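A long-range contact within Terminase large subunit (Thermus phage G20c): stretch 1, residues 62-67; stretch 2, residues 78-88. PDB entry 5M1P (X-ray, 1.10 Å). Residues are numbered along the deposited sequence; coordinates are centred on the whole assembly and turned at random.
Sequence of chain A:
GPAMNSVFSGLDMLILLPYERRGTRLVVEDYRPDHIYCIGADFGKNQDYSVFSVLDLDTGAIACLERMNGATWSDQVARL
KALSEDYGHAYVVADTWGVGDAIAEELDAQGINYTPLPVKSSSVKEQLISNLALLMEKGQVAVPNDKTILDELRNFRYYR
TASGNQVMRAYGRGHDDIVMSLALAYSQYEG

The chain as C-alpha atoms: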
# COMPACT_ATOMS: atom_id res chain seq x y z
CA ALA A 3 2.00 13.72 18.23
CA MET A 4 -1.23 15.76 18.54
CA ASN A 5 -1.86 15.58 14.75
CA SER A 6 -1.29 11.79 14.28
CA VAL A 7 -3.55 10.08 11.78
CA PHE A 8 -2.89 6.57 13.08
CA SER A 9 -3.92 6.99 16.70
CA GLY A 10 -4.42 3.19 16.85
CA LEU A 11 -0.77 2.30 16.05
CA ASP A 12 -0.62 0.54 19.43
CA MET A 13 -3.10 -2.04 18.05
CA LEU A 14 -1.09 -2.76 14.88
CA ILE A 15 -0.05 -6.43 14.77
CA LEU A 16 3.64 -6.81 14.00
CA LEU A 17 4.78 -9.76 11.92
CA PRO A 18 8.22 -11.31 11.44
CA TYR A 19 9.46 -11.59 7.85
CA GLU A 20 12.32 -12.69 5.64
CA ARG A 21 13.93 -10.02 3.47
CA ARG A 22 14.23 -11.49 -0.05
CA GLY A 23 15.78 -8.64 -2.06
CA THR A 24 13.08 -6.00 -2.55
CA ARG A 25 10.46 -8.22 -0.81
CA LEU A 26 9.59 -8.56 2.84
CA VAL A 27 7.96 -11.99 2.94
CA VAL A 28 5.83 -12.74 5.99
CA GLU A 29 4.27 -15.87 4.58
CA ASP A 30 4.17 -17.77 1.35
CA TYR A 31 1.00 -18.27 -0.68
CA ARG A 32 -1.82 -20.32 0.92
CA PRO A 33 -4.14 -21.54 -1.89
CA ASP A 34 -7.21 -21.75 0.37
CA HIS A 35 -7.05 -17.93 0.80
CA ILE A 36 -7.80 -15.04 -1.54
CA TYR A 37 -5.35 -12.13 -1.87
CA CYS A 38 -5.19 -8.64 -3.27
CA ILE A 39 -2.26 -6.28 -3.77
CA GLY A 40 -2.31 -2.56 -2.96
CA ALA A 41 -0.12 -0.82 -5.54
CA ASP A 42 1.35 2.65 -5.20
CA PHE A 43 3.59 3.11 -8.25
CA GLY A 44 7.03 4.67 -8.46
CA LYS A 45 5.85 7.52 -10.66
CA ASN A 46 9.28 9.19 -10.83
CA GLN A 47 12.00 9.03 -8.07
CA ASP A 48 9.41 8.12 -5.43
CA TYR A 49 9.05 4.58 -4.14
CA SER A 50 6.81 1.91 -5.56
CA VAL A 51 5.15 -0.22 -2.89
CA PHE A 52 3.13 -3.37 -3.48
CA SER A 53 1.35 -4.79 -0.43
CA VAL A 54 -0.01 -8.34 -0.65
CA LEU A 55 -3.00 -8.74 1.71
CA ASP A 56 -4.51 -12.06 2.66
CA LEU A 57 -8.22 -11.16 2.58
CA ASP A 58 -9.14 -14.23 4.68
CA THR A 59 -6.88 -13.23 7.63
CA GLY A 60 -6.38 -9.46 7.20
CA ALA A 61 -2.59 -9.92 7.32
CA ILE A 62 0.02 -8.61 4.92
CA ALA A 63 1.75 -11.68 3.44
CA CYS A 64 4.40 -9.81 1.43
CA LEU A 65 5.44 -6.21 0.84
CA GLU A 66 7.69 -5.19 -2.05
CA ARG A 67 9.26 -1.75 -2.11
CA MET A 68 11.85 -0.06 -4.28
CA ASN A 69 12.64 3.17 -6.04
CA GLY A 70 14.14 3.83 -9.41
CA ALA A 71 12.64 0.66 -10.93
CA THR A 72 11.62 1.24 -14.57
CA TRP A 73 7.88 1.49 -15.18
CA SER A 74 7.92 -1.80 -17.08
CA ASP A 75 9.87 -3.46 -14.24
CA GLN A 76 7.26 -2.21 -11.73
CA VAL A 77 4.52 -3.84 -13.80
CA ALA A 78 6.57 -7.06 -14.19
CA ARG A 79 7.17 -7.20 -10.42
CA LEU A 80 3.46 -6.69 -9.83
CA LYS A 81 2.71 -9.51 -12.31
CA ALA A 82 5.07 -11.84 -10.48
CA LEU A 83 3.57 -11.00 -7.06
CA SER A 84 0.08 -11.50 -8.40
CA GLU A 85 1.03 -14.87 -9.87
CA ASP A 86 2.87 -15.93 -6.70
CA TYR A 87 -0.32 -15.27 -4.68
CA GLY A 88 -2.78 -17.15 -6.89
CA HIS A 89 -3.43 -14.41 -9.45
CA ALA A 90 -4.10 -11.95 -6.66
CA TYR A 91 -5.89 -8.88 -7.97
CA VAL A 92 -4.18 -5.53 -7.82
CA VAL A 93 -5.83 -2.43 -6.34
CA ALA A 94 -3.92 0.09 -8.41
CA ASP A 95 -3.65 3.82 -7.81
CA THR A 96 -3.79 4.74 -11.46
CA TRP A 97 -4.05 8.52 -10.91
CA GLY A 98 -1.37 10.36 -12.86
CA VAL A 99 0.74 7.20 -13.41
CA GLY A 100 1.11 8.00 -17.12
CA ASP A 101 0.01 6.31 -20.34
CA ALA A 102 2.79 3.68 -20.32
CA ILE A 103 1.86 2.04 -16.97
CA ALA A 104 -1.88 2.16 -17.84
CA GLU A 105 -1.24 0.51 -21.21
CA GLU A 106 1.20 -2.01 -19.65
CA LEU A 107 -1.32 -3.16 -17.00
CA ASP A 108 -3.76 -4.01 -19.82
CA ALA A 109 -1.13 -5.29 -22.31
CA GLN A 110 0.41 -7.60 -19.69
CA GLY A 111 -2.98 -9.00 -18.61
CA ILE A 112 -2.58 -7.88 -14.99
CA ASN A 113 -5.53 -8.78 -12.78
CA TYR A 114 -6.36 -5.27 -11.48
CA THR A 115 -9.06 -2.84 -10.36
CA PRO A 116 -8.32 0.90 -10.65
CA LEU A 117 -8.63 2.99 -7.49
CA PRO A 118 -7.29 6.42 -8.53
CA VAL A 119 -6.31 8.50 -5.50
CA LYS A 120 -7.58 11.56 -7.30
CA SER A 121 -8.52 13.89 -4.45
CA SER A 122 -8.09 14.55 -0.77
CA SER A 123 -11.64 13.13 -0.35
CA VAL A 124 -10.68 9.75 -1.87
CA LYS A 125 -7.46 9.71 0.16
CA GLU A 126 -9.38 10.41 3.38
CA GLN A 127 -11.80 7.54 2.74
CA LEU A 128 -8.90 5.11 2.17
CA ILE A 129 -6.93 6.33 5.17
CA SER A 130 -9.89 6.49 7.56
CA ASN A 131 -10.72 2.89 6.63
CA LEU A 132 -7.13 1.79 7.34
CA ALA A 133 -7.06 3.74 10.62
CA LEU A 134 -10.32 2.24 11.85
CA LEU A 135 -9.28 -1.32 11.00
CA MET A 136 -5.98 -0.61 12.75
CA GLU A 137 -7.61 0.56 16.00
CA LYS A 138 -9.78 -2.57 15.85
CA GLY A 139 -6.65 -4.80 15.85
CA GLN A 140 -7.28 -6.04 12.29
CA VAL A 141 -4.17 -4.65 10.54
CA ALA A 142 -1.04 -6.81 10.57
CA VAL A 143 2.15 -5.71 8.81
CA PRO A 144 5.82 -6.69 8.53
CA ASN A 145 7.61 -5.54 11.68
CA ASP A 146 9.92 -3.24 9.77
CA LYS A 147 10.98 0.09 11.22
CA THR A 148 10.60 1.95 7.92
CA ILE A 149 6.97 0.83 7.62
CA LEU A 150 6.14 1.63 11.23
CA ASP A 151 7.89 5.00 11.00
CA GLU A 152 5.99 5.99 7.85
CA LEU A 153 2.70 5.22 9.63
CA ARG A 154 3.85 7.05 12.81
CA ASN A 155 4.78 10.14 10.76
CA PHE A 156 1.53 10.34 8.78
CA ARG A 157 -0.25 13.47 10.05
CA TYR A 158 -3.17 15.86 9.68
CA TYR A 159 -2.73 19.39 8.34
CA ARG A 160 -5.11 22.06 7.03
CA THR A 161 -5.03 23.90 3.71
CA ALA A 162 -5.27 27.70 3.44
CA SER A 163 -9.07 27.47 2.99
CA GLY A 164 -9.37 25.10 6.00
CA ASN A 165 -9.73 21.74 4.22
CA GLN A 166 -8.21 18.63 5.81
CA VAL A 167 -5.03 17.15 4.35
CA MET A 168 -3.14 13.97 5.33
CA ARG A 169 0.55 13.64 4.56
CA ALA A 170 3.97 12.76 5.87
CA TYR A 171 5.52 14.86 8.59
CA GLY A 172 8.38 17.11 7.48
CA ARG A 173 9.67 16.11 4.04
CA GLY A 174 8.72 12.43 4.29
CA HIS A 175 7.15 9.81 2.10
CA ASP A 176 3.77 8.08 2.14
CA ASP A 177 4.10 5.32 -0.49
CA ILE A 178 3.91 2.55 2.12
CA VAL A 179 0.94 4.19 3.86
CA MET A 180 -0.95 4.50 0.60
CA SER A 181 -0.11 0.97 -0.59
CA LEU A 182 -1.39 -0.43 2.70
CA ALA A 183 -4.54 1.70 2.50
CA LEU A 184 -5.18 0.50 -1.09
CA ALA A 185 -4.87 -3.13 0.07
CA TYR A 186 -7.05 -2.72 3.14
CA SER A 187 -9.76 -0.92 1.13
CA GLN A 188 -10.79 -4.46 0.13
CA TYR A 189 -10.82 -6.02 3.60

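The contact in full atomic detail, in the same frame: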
# COMPACT_ATOMS: atom_id res chain seq x y z
N ILE A 62 -0.90 -8.78 6.03
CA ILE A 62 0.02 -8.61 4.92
C ILE A 62 0.92 -9.84 4.85
O ILE A 62 1.57 -10.22 5.85
CB ILE A 62 0.86 -7.33 5.07
CG1 ILE A 62 -0.04 -6.08 5.02
CG2 ILE A 62 1.97 -7.27 4.04
CD1 ILE A 62 -0.80 -5.90 3.73
N ALA A 63 0.93 -10.49 3.69
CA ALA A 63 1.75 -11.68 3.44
C ALA A 63 3.11 -11.32 2.87
O ALA A 63 4.09 -12.04 3.06
CB ALA A 63 1.03 -12.62 2.50
N CYS A 64 3.18 -10.21 2.12
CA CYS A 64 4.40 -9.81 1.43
C CYS A 64 4.29 -8.33 1.11
O CYS A 64 3.20 -7.86 0.78
CB CYS A 64 4.53 -10.62 0.14
SG CYS A 64 6.06 -10.34 -0.74
N LEU A 65 5.40 -7.61 1.24
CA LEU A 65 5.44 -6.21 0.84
C LEU A 65 6.70 -5.99 0.03
O LEU A 65 7.78 -6.31 0.50
CB LEU A 65 5.42 -5.32 2.09
CG LEU A 65 5.34 -3.82 1.77
CD1 LEU A 65 4.46 -3.13 2.81
CD2 LEU A 65 6.70 -3.15 1.69
N GLU A 66 6.55 -5.46 -1.18
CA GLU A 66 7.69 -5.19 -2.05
C GLU A 66 7.80 -3.69 -2.22
O GLU A 66 6.79 -3.02 -2.46
CB GLU A 66 7.52 -5.87 -3.41
CG GLU A 66 8.75 -5.73 -4.30
CD GLU A 66 8.81 -6.73 -5.43
OE1 GLU A 66 7.80 -7.41 -5.71
OE2 GLU A 66 9.90 -6.86 -6.03
N ARG A 67 9.02 -3.18 -2.06
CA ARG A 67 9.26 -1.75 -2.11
C ARG A 67 10.58 -1.47 -2.80
O ARG A 67 11.59 -2.11 -2.51
CB ARG A 67 9.29 -1.19 -0.69
CG ARG A 67 9.63 0.30 -0.61
CD ARG A 67 9.20 0.85 0.74
NE ARG A 67 9.44 2.28 0.95
CZ ARG A 67 10.55 2.82 1.45
NH1 ARG A 67 11.62 2.08 1.75
NH2 ARG A 67 10.59 4.13 1.66
N ALA A 78 6.11 -5.66 -14.22
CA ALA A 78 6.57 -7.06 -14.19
C ALA A 78 6.64 -7.60 -12.76
O ALA A 78 6.30 -8.77 -12.52
CB ALA A 78 7.94 -7.21 -14.86
N ARG A 79 7.07 -6.77 -11.82
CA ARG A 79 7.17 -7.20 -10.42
C ARG A 79 5.78 -7.41 -9.84
O ARG A 79 5.53 -8.38 -9.10
CB ARG A 79 7.97 -6.19 -9.58
CG ARG A 79 9.43 -6.04 -9.97
CD ARG A 79 10.31 -7.25 -9.74
NE ARG A 79 11.71 -6.96 -10.06
CZ ARG A 79 12.64 -7.86 -10.39
NH1 ARG A 79 13.88 -7.45 -10.65
NH2 ARG A 79 12.36 -9.17 -10.48
N LEU A 80 4.86 -6.54 -10.21
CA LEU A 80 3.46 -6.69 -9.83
C LEU A 80 2.85 -7.98 -10.40
O LEU A 80 2.14 -8.71 -9.69
CB LEU A 80 2.70 -5.47 -10.32
CG LEU A 80 1.37 -5.06 -9.74
CD1 LEU A 80 1.36 -5.09 -8.22
CD2 LEU A 80 1.11 -3.65 -10.24
N LYS A 81 3.13 -8.26 -11.67
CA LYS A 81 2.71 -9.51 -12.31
C LYS A 81 3.20 -10.73 -11.53
O LYS A 81 2.44 -11.68 -11.26
CB LYS A 81 3.21 -9.58 -13.75
CG LYS A 81 2.80 -10.81 -14.52
CD LYS A 81 3.24 -10.67 -15.97
CE LYS A 81 2.64 -11.78 -16.82
NZ LYS A 81 3.43 -13.02 -16.66
N ALA A 82 4.48 -10.72 -11.21
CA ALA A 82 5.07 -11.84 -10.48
C ALA A 82 4.43 -12.03 -9.11
O ALA A 82 4.09 -13.14 -8.74
CB ALA A 82 6.58 -11.70 -10.37
N LEU A 83 4.24 -10.94 -8.37
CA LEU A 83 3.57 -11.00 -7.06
C LEU A 83 2.16 -11.54 -7.17
O LEU A 83 1.73 -12.36 -6.37
CB LEU A 83 3.50 -9.62 -6.40
CG LEU A 83 4.75 -9.15 -5.69
CD1 LEU A 83 4.64 -7.67 -5.35
CD2 LEU A 83 4.99 -9.98 -4.43
N SER A 84 1.43 -11.04 -8.16
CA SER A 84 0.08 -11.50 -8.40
C SER A 84 0.06 -13.01 -8.66
O SER A 84 -0.71 -13.74 -8.04
CB SER A 84 -0.54 -10.76 -9.58
OG SER A 84 -1.80 -11.31 -9.91
N GLU A 85 0.94 -13.46 -9.55
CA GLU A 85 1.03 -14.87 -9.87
C GLU A 85 1.45 -15.71 -8.67
O GLU A 85 0.89 -16.78 -8.43
CB GLU A 85 1.96 -15.09 -11.07
CG GLU A 85 1.36 -14.60 -12.39
CD GLU A 85 2.29 -14.77 -13.58
OE1 GLU A 85 1.94 -14.27 -14.67
OE2 GLU A 85 3.39 -15.36 -13.44
N ASP A 86 2.41 -15.21 -7.88
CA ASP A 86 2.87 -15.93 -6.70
C ASP A 86 1.73 -16.16 -5.72
O ASP A 86 1.69 -17.20 -5.07
CB ASP A 86 3.96 -15.14 -5.96
CG ASP A 86 5.31 -15.09 -6.70
OD1 ASP A 86 5.55 -15.83 -7.67
OD2 ASP A 86 6.16 -14.28 -6.28
N TYR A 87 0.82 -15.19 -5.59
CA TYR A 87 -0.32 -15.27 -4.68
C TYR A 87 -1.65 -15.60 -5.37
O TYR A 87 -2.72 -15.09 -5.02
CB TYR A 87 -0.37 -14.01 -3.80
CG TYR A 87 0.77 -14.00 -2.80
CD1 TYR A 87 2.01 -13.45 -3.11
CD2 TYR A 87 0.61 -14.59 -1.56
CE1 TYR A 87 3.06 -13.47 -2.20
CE2 TYR A 87 1.64 -14.60 -0.64
CZ TYR A 87 2.87 -14.05 -0.96
OH TYR A 87 3.90 -14.08 -0.06
N GLY A 88 -1.59 -16.53 -6.32
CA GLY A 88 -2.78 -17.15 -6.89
C GLY A 88 -3.58 -16.24 -7.80
O GLY A 88 -4.81 -16.22 -7.75
O HOH W 1 7.72 -9.22 -7.64

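Residues 62-67 form part of a β-strand that extends beyond the stretch at both ends, and residues 78-86 are the closing turns of a helix that begins earlier in the chain. The two axes run almost exactly antiparallel, with 173° between their N-to-C directions, and approach to 10.8 Å, a separation that side chains must fill. The register follows from the CA positions: Ala63 CA lies 9.1 Å from Tyr87 CA, Cys64 CA 8.6 Å from Leu83 CA, and Glu66 CA 8.6 Å from Arg79 CA. Arg79, Leu83 and Tyr87 are spaced by four residues, about one helical turn, and so lie on the same side; Tyr87 falls just past the helix end.

The helical backbone is held by regular i to i-4 bonds, among them Leu83 N to Arg79 O at 3.0 Å and Tyr87 N to Leu83 O at 3.1 Å. Tyr87 is the first residue to leave helical phi/psi (-103/41), and Gly88 follows with a positive phi of 73°, a value that glycine adopts readily. On the strand, Cys64 and Glu66 direct their CA-to-CB bonds toward the helix while Leu65 between them points away, the usual alternation. Ala63 also points toward the helix, next to Cys64, and its phi/psi of -91/-30 departs from extended values where the alternation is broken.

No hydrogen bond or salt bridge directly joins the stretches, and the 280 Å² buried between them rests largely on packing. At one end, Ala63 CB approaches Tyr87 CE2 at 3.8 Å, and Cys64 CB lies 4.0 Å from Tyr87 CZ. Both CB atoms meet the ring obliquely. Cys64 CB is also 3.5 Å from Tyr87 OH, but this is a carbon-oxygen contact; the hydroxyl finds its hydrogen bonding elsewhere in the structure. Cys64, with chi1 at -175° (t), places SG 3.9 Å from Leu83 CD2, continuing the apolar packing along the helix.

Leu83, in the m,t rotamer, bridges this apolar region and the polar end of the contact. Its CD1 lies 3.2 Å from Glu66 OE1, a close approach of a methyl to a carboxylate oxygen. That oxygen is engaged by water 1, which donates to Glu66 OE1 at 2.6 Å and to Arg79 O at 2.8 Å. The water therefore links the strand's side chain to the helix backbone, in a contact that lacks any direct hydrogen bond.

The pairing of Glu66 with Arg79 is weaker than their charges might suggest. Glu66 OE2 is 3.8 Å from Arg79 CD and 4.4 Å from Arg79 NE, beyond salt-bridge range, and it lies well out of the guanidinium plane, so no N-H points at it. The relation is electrostatic proximity alone. The salt bridge within the helix is instead Lys81 NZ to Glu85 OE1 at 2.8 Å, a hydrogen-bonded i to i+4 pair that makes no contact with the strand.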